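Local coordinates for protein PfhB2 (Pasteurella multocida, PDB 6U8T) that acts as a YopT-type, papain-like cysteine protease, the enzymatic domain of a Pasteurella toxin, probably cleaving proteins of the host, at the interface of chains A and B. Coordinates in Å, arbitrary orientation; residue numbers count along the deposited sequence, not the author numbering. Chains: chain A/B, PfhB2.

The interface of chains A and B. Residues chain A 35, 39, 152-153; chain B 160-162.
Strands 147-155 of chain A and 160-168 of chain B run antiparallel, with A:Ser153 and B:Thr162 paired in a beta bridge across the chains and helix 20-49 of chain A lying over the junction. In a YopT-family cysteine protease of papain-like type, B:His161 is the expected histidine of the Cys-His-Asp triad, and helix 20-49 holds the cysteine expected to be the nucleophile. At this contact helix and histidine strand belong to different copies, which suggests an exchange of segments between two-fold-related chains; the dimer may not be the form in solution. At the bridge, the carbonyl O of A:Ile152 lies 3.3 Å from CA of B:Thr162, and the carbonyl O of B:His161 faces CA of A:Ser153 at 3.6 Å. A:His35 extends from the helix toward the strand, and the CB methylene of B:Ser160 sits over the centre of one imidazole face, 3.5 Å from the centroid, in a CH-pi contact. B:Ser160 OG lies beside its own backbone N (chi1 -59°), directed away from the imidazole, which leaves the methylene toward the ring. The carbonyl O of B:Ser160 also packs against the root of A:His35, 3.3 Å from CB. One turn farther along the helix, the hydroxyl OG1 of B:Thr162 donates a hydrogen bond of 2.8 Å to carboxylate OE1 of A:Glu39, arriving nearly in line with the C-O bond. A bend at chi2 (77°) folds the glutamate chain so that its carboxylate turns toward the threonine hydroxyl. CB of B:Thr162 also packs 3.8 Å from CA of A:Glu39. The B:His161 side chain points to the opposite side of its strand from A:His35, and CD2 of that ring comes within 4.1 Å of B:His161 CA.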
# COMPACT_ATOMS: atom_id res chain seq x y z
N HIS A 35 12.49 -4.16 0.64
CA HIS A 35 12.68 -3.47 1.94
C HIS A 35 13.90 -4.09 2.63
O HIS A 35 14.74 -3.33 3.14
CB HIS A 35 11.39 -3.54 2.78
CG HIS A 35 11.52 -2.89 4.10
ND1 HIS A 35 11.00 -3.45 5.26
CD2 HIS A 35 12.18 -1.78 4.47
CE1 HIS A 35 11.31 -2.67 6.28
NE2 HIS A 35 12.01 -1.63 5.83
N GLU A 39 17.14 -1.84 3.54
CA GLU A 39 17.55 -1.74 4.97
C GLU A 39 19.00 -2.24 5.09
O GLU A 39 19.83 -1.47 5.61
CB GLU A 39 16.62 -2.56 5.86
CG GLU A 39 17.04 -2.55 7.32
CD GLU A 39 16.75 -1.30 8.13
OE1 GLU A 39 16.23 -0.33 7.52
OE2 GLU A 39 16.99 -1.33 9.36
N ILE A 152 16.90 6.17 7.73
CA ILE A 152 15.56 6.78 7.61
C ILE A 152 14.58 5.70 7.12
O ILE A 152 14.71 5.27 5.93
CB ILE A 152 15.64 7.99 6.66
CG1 ILE A 152 16.65 9.02 7.13
CG2 ILE A 152 14.27 8.62 6.46
CD1 ILE A 152 17.32 9.77 6.01
N SER A 153 13.66 5.27 7.99
CA SER A 153 12.52 4.38 7.66
C SER A 153 11.32 5.22 7.24
O SER A 153 10.97 6.14 7.98
CB SER A 153 12.17 3.49 8.81
OG SER A 153 13.24 2.57 9.03
N SER B 160 7.34 -0.71 3.16
CA SER B 160 8.34 0.10 3.89
C SER B 160 9.58 0.27 3.02
O SER B 160 9.89 -0.63 2.21
CB SER B 160 8.64 -0.56 5.18
OG SER B 160 7.45 -0.68 5.95
N HIS B 161 10.24 1.42 3.15
CA HIS B 161 11.51 1.71 2.45
C HIS B 161 12.49 2.30 3.46
O HIS B 161 12.03 2.94 4.44
CB HIS B 161 11.25 2.63 1.25
CG HIS B 161 12.45 2.83 0.41
ND1 HIS B 161 13.23 1.78 -0.02
CD2 HIS B 161 13.00 3.95 -0.11
CE1 HIS B 161 14.21 2.24 -0.77
NE2 HIS B 161 14.09 3.57 -0.85
N THR B 162 13.78 2.08 3.23
CA THR B 162 14.89 2.65 4.01
C THR B 162 15.77 3.46 3.06
O THR B 162 16.16 2.92 2.02
CB THR B 162 15.70 1.56 4.72
OG1 THR B 162 14.78 0.71 5.39
CG2 THR B 162 16.72 2.12 5.68